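Mandelate racemase/muconate lactonizing enzyme (Polaromonas sp., PDB 2OG9) probably catalyses a mandelate racemase-type isomerisation, as a member of the enolase superfamily with a TIM-barrel domain. Local coordinates at residues D147-Y152 with H323-Y328; E346-R351 with L356-P361. All blocks are in the same frame, centred on the assembly; numbering follows the deposited sequence.

Contact 1. Residues D147-Y152 with H323-Y328; sequences DSVRCY and HLAAAY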
loop_
_atom_site.group_PDB
_atom_site.type_symbol
_atom_site.label_atom_id
_atom_site.label_comp_id
_atom_site.label_asym_id
_atom_site.label_seq_id
_atom_site.Cartn_x
_atom_site.Cartn_y
_atom_site.Cartn_z
ATOM N N ASP A 147 -26.824 -24.319 -20.599
ATOM C CA ASP A 147 -26.904 -25.712 -21.022
ATOM C C ASP A 147 -25.908 -26.048 -22.129
ATOM O O ASP A 147 -25.852 -27.179 -22.599
ATOM C CB ASP A 147 -28.334 -26.046 -21.454
ATOM C CG ASP A 147 -29.325 -25.910 -20.311
ATOM O OD1 ASP A 147 -28.994 -26.340 -19.183
ATOM O OD2 ASP A 147 -30.434 -25.377 -20.534
ATOM N N SER A 148 -25.118 -25.061 -22.535
ATOM C CA SER A 148 -24.097 -25.261 -23.562
ATOM C C SER A 148 -23.012 -24.213 -23.316
ATOM O O SER A 148 -23.301 -23.147 -22.787
ATOM C CB SER A 148 -24.688 -25.105 -24.968
ATOM O OG SER A 148 -25.081 -23.773 -25.216
ATOM N N VAL A 149 -21.780 -24.523 -23.707
ATOM C CA VAL A 149 -20.639 -23.637 -23.482
ATOM C C VAL A 149 -19.873 -23.283 -24.761
ATOM O O VAL A 149 -19.638 -24.147 -25.609
ATOM C CB VAL A 149 -19.653 -24.302 -22.486
ATOM C CG1 VAL A 149 -18.455 -23.397 -22.243
ATOM C CG2 VAL A 149 -20.369 -24.603 -21.168
ATOM N N ARG A 150 -19.472 -22.019 -24.893
ATOM C CA ARG A 150 -18.719 -21.598 -26.075
ATOM C C ARG A 150 -17.493 -22.497 -26.195
ATOM O O ARG A 150 -16.834 -22.785 -25.200
ATOM C CB ARG A 150 -18.264 -20.139 -25.954
ATOM C CG ARG A 150 -19.382 -19.128 -25.721
ATOM C CD ARG A 150 -18.928 -17.712 -26.071
ATOM N NE ARG A 150 -18.765 -17.534 -27.514
ATOM C CZ ARG A 150 -18.514 -16.365 -28.104
ATOM N NH1 ARG A 150 -18.390 -15.261 -27.378
ATOM N NH2 ARG A 150 -18.404 -16.293 -29.427
ATOM N N CYS A 151 -17.192 -22.955 -27.406
ATOM C CA CYS A 151 -16.038 -23.817 -27.600
ATOM C C CYS A 151 -15.169 -23.333 -28.753
ATOM O O CYS A 151 -15.612 -22.556 -29.605
ATOM C CB CYS A 151 -16.477 -25.265 -27.868
ATOM S SG CYS A 151 -17.373 -25.522 -29.432
ATOM N N TYR A 152 -13.929 -23.812 -28.769
ATOM C CA TYR A 152 -12.964 -23.457 -29.795
ATOM C C TYR A 152 -12.021 -24.636 -29.952
ATOM O O TYR A 152 -11.988 -25.524 -29.096
ATOM C CB TYR A 152 -12.172 -22.224 -29.360
ATOM C CG TYR A 152 -11.325 -22.441 -28.117
ATOM C CD1 TYR A 152 -9.973 -22.762 -28.216
ATOM C CD2 TYR A 152 -11.881 -22.331 -26.844
ATOM C CE1 TYR A 152 -9.191 -22.970 -27.077
ATOM C CE2 TYR A 152 -11.108 -22.537 -25.695
ATOM C CZ TYR A 152 -9.768 -22.856 -25.822
ATOM O OH TYR A 152 -9.004 -23.073 -24.694
ATOM N N HIS A 323 -18.710 -29.496 -17.610
ATOM C CA HIS A 323 -19.608 -29.436 -16.458
ATOM C C HIS A 323 -19.230 -28.286 -15.532
ATOM O O HIS A 323 -20.094 -27.543 -15.057
ATOM C CB HIS A 323 -19.549 -30.745 -15.672
ATOM C CG HIS A 323 -20.185 -31.900 -16.378
ATOM N ND1 HIS A 323 -21.552 -32.051 -16.473
ATOM C CD2 HIS A 323 -19.645 -32.944 -17.048
ATOM C CE1 HIS A 323 -21.826 -33.138 -17.171
ATOM N NE2 HIS A 323 -20.686 -33.698 -17.533
ATOM N N LEU A 324 -17.934 -28.153 -15.263
ATOM C CA LEU A 324 -17.451 -27.100 -14.382
ATOM C C LEU A 324 -17.683 -25.718 -14.998
ATOM O O LEU A 324 -18.093 -24.787 -14.306
ATOM C CB LEU A 324 -15.966 -27.328 -14.071
ATOM C CG LEU A 324 -15.696 -28.644 -13.324
ATOM C CD1 LEU A 324 -14.200 -28.902 -13.192
ATOM C CD2 LEU A 324 -16.344 -28.584 -11.946
ATOM N N ALA A 325 -17.440 -25.594 -16.301
ATOM C CA ALA A 325 -17.651 -24.325 -16.991
ATOM C C ALA A 325 -19.124 -23.926 -16.969
ATOM O O ALA A 325 -19.458 -22.743 -16.875
ATOM C CB ALA A 325 -17.160 -24.423 -18.434
ATOM N N ALA A 326 -20.011 -24.910 -17.056
ATOM C CA ALA A 326 -21.441 -24.627 -17.048
ATOM C C ALA A 326 -21.861 -23.986 -15.726
ATOM O O ALA A 326 -22.828 -23.228 -15.672
ATOM C CB ALA A 326 -22.229 -25.917 -17.272
ATOM N N ALA A 327 -21.127 -24.294 -14.666
ATOM C CA ALA A 327 -21.425 -23.775 -13.336
ATOM C C ALA A 327 -20.827 -22.400 -13.016
ATOM O O ALA A 327 -21.083 -21.862 -11.943
ATOM C CB ALA A 327 -20.972 -24.794 -12.277
ATOM N N TYR A 328 -20.043 -21.830 -13.928
ATOM C CA TYR A 328 -19.435 -20.513 -13.684
ATOM C C TYR A 328 -20.419 -19.410 -14.086
ATOM O O TYR A 328 -21.040 -19.484 -15.143
ATOM C CB TYR A 328 -18.135 -20.376 -14.485
ATOM C CG TYR A 328 -17.223 -19.265 -14.003
ATOM C CD1 TYR A 328 -16.567 -19.359 -12.773
ATOM C CD2 TYR A 328 -17.010 -18.124 -14.777
ATOM C CE1 TYR A 328 -15.717 -18.337 -12.324
ATOM C CE2 TYR A 328 -16.166 -17.100 -14.338
ATOM C CZ TYR A 328 -15.526 -17.215 -13.110
ATOM O OH TYR A 328 -14.707 -16.194 -12.669
#
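Val-149 rests over one face of the flat peptide unit that joins Ala-325 to Ala-326, its CG2 methyl standing 4.1 Å from Ala-326 N and almost squarely above that nitrogen. The other flat groups are engaged elsewhere: the imidazole of His-323 is held through ND1 by Ala-139 N and through NE2 by Leu-363 O, and the rings of Tyr-152 and Trp-237 pack edge-to-face. The second methyl of Val-149 completes the contact, CG1 lying 4.2 Å from Ala-325 CB. With CG1 anti to the backbone N (chi1 180°) and CG2 beside that N, the isopropyl group straddles the helix surface, one branch against the alanine methyl and the other over the helix backbone. Val-149 belongs to strand 148-152, which runs parallel to strand 333-335 and bonds through Arg-150 and Tyr-152 to Val-334. Helix 318-326 leads through the loop carrying Pro-332 into that same neighbouring strand, as in the closing step of the (beta/alpha)7beta barrel of the enolase superfamily. Pro-332 and Val-334 touch both Val-149 and Ala-325, while Ala-326 also meets Ala-139 of helix 138-142. The small alanine side chains let strand and helix come close: the CA atoms of Val-149 and Ala-326 are 6.6 Å apart. No hydrogen bond or charge pair crosses the interface, and only 102 Å² is buried between the segments. All three touching residues are buried, so the contact rests on dispersion and exclusion of water, with shape rather than bond direction setting its geometry.

Contact 2. Residues E346-R351 with L356-P361; sequences ERIEIR and LVPTRP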
loop_
_atom_site.group_PDB
_atom_site.type_symbol
_atom_site.label_atom_id
_atom_site.label_comp_id
_atom_site.label_asym_id
_atom_site.label_seq_id
_atom_site.Cartn_x
_atom_site.Cartn_y
_atom_site.Cartn_z
ATOM N N GLU A 346 -18.745 -42.513 -24.262
ATOM C CA GLU A 346 -19.594 -41.351 -24.513
ATOM C C GLU A 346 -18.872 -40.264 -25.308
ATOM O O GLU A 346 -17.649 -40.270 -25.405
ATOM C CB GLU A 346 -20.086 -40.771 -23.185
ATOM C CG GLU A 346 -20.882 -41.742 -22.306
ATOM C CD GLU A 346 -20.013 -42.781 -21.621
ATOM O OE1 GLU A 346 -18.777 -42.601 -21.572
ATOM O OE2 GLU A 346 -20.567 -43.778 -21.111
ATOM N N ARG A 347 -19.630 -39.325 -25.866
ATOM C CA ARG A 347 -19.042 -38.250 -26.662
ATOM C C ARG A 347 -19.705 -36.906 -26.402
ATOM O O ARG A 347 -20.866 -36.839 -25.999
ATOM C CB ARG A 347 -19.155 -38.575 -28.157
ATOM C CG ARG A 347 -18.334 -39.767 -28.619
ATOM C CD ARG A 347 -16.857 -39.419 -28.704
ATOM N NE ARG A 347 -16.036 -40.525 -29.193
ATOM C CZ ARG A 347 -15.691 -41.593 -28.475
ATOM N NH1 ARG A 347 -16.091 -41.720 -27.213
ATOM N NH2 ARG A 347 -14.930 -42.535 -29.017
ATOM N N ILE A 348 -18.950 -35.838 -26.637
ATOM C CA ILE A 348 -19.452 -34.482 -26.458
ATOM C C ILE A 348 -20.044 -34.029 -27.791
ATOM O O ILE A 348 -19.502 -34.332 -28.853
ATOM C CB ILE A 348 -18.312 -33.507 -26.074
ATOM C CG1 ILE A 348 -17.690 -33.923 -24.735
ATOM C CG2 ILE A 348 -18.844 -32.085 -26.017
ATOM C CD1 ILE A 348 -18.633 -33.827 -23.554
ATOM N N GLU A 349 -21.155 -33.309 -27.735
ATOM C CA GLU A 349 -21.789 -32.828 -28.949
ATOM C C GLU A 349 -21.573 -31.330 -29.081
ATOM O O GLU A 349 -21.657 -30.598 -28.097
ATOM C CB GLU A 349 -23.285 -33.131 -28.911
ATOM C CG GLU A 349 -23.947 -33.123 -30.274
ATOM C CD GLU A 349 -25.388 -33.588 -30.219
ATOM O OE1 GLU A 349 -25.665 -34.567 -29.493
ATOM O OE2 GLU A 349 -26.239 -32.985 -30.906
ATOM N N ILE A 350 -21.289 -30.876 -30.298
ATOM C CA ILE A 350 -21.089 -29.457 -30.533
ATOM C C ILE A 350 -22.025 -28.972 -31.631
ATOM O O ILE A 350 -22.317 -29.697 -32.585
ATOM C CB ILE A 350 -19.637 -29.127 -30.956
ATOM C CG1 ILE A 350 -19.313 -29.798 -32.291
ATOM C CG2 ILE A 350 -18.662 -29.568 -29.871
ATOM C CD1 ILE A 350 -17.995 -29.349 -32.897
ATOM N N ARG A 351 -22.508 -27.747 -31.480
ATOM C CA ARG A 351 -23.385 -27.165 -32.475
ATOM C C ARG A 351 -23.494 -25.664 -32.301
ATOM O O ARG A 351 -23.518 -25.149 -31.181
ATOM C CB ARG A 351 -24.774 -27.809 -32.422
ATOM C CG ARG A 351 -25.545 -27.592 -31.140
ATOM C CD ARG A 351 -26.806 -28.446 -31.142
ATOM N NE ARG A 351 -27.664 -28.186 -29.990
ATOM C CZ ARG A 351 -28.655 -28.983 -29.605
ATOM N NH1 ARG A 351 -28.912 -30.096 -30.282
ATOM N NH2 ARG A 351 -29.389 -28.669 -28.546
ATOM N N LEU A 356 -22.474 -28.921 -26.074
ATOM C CA LEU A 356 -23.590 -29.186 -25.180
ATOM C C LEU A 356 -23.121 -29.816 -23.880
ATOM O O LEU A 356 -22.248 -30.681 -23.871
ATOM C CB LEU A 356 -24.610 -30.124 -25.844
ATOM C CG LEU A 356 -25.226 -29.698 -27.182
ATOM C CD1 LEU A 356 -26.255 -30.740 -27.626
ATOM C CD2 LEU A 356 -25.881 -28.336 -27.045
ATOM N N VAL A 357 -23.703 -29.368 -22.779
ATOM C CA VAL A 357 -23.360 -29.929 -21.487
ATOM C C VAL A 357 -24.112 -31.252 -21.418
ATOM O O VAL A 357 -25.318 -31.282 -21.625
ATOM C CB VAL A 357 -23.834 -29.014 -20.348
ATOM C CG1 VAL A 357 -23.565 -29.675 -19.008
ATOM C CG2 VAL A 357 -23.117 -27.671 -20.435
ATOM N N PRO A 358 -23.403 -32.363 -21.168
ATOM C CA PRO A 358 -24.049 -33.679 -21.082
ATOM C C PRO A 358 -25.184 -33.661 -20.060
ATOM O O PRO A 358 -25.108 -32.949 -19.058
ATOM C CB PRO A 358 -22.903 -34.594 -20.664
ATOM C CG PRO A 358 -21.730 -33.975 -21.328
ATOM C CD PRO A 358 -21.940 -32.493 -21.072
ATOM N N THR A 359 -26.234 -34.440 -20.315
ATOM C CA THR A 359 -27.375 -34.486 -19.408
ATOM C C THR A 359 -27.450 -35.762 -18.574
ATOM O O THR A 359 -28.265 -35.856 -17.659
ATOM C CB THR A 359 -28.717 -34.313 -20.170
ATOM O OG1 THR A 359 -28.834 -35.325 -21.177
ATOM C CG2 THR A 359 -28.785 -32.937 -20.818
ATOM N N ARG A 360 -26.602 -36.738 -18.878
ATOM C CA ARG A 360 -26.590 -37.986 -18.117
ATOM C C ARG A 360 -26.031 -37.762 -16.703
ATOM O O ARG A 360 -25.348 -36.772 -16.447
ATOM C CB ARG A 360 -25.767 -39.049 -18.866
ATOM C CG ARG A 360 -24.812 -38.487 -19.907
ATOM C CD ARG A 360 -24.299 -39.578 -20.848
ATOM N NE ARG A 360 -23.758 -39.015 -22.085
ATOM C CZ ARG A 360 -22.628 -38.318 -22.168
ATOM N NH1 ARG A 360 -21.901 -38.096 -21.086
ATOM N NH2 ARG A 360 -22.232 -37.827 -23.334
ATOM N N PRO A 361 -26.335 -38.673 -15.764
ATOM C CA PRO A 361 -25.866 -38.577 -14.372
ATOM C C PRO A 361 -24.347 -38.509 -14.198
ATOM O O PRO A 361 -23.601 -39.196 -14.902
ATOM C CB PRO A 361 -26.456 -39.826 -13.724
ATOM C CG PRO A 361 -27.744 -40.016 -14.484
ATOM C CD PRO A 361 -27.316 -39.766 -15.913
HETATM O O HOH W 1 -22.402 -32.966 -25.133
#
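Leu-356 lays its CD1 methyl over the centre of one guanidinium face of Arg-351, the two side chains crossing at about a right angle, and its CD2 methyl is 3.4 Å from Arg-351 NE. CD1 also lies alongside Glu-349, 3.9 Å from its CD; the Glu-349 carboxylate and Arg-351 form only a long ion pair, with no N-H aimed at the oxygen. Leu-356 N gives a nearly straight bond to Glu-349 O (2.8 Å, 166°). It joins the two arms of the beta hairpin of strands 350-351 and 354-356, the former an outermost strand of a mixed sheet. In the return direction a water bridges the backbones, accepting from Glu-349 N and donating to Leu-356 O (2.6 Å). Beyond it, Ile-348 CD1 packs on Pro-358 CG at 3.8 Å, and both side chains also reach helix 318-326. Further along, Glu-346 sets CB over one guanidinium face of Arg-360, 3.6 Å from NH2, while Arg-347 O lies at the edge of that group, 3.2 Å from NH2. The bend of the Glu-346 chain (chi2 75°) carries its carboxylate away to Thr-366 OG1. An alanine at Arg-360 would probably leave Glu-346 CB and CG without the flat group they lie against and take away the NH2 beside Arg-347 O.

How the contacts relate
Contacts 1 and 2 have centres about 11 Å apart and meet directly through Val-357, the residue after Leu-356. Its N probably bonds to Asp-147 O (3.1 Å), while its CG2 packs on Ala-326 CB at 3.7 Å, so one residue of contact 2 touches both segments of contact 1. The two also share a mixed sheet: strand 148-152 lies between 333-335 and 354-356, and 350-351 forms the far edge. Contact 1 is the buried, apolar partner; contact 2 lies at the surface and includes the charged side chains of Glu-349, Arg-351 and Arg-360. Neither includes Ala-254 or Phe-257, which bind calcium; contact 1 lies where the first and last barrel strands meet, and contact 2 continues the same sheet through the hairpin.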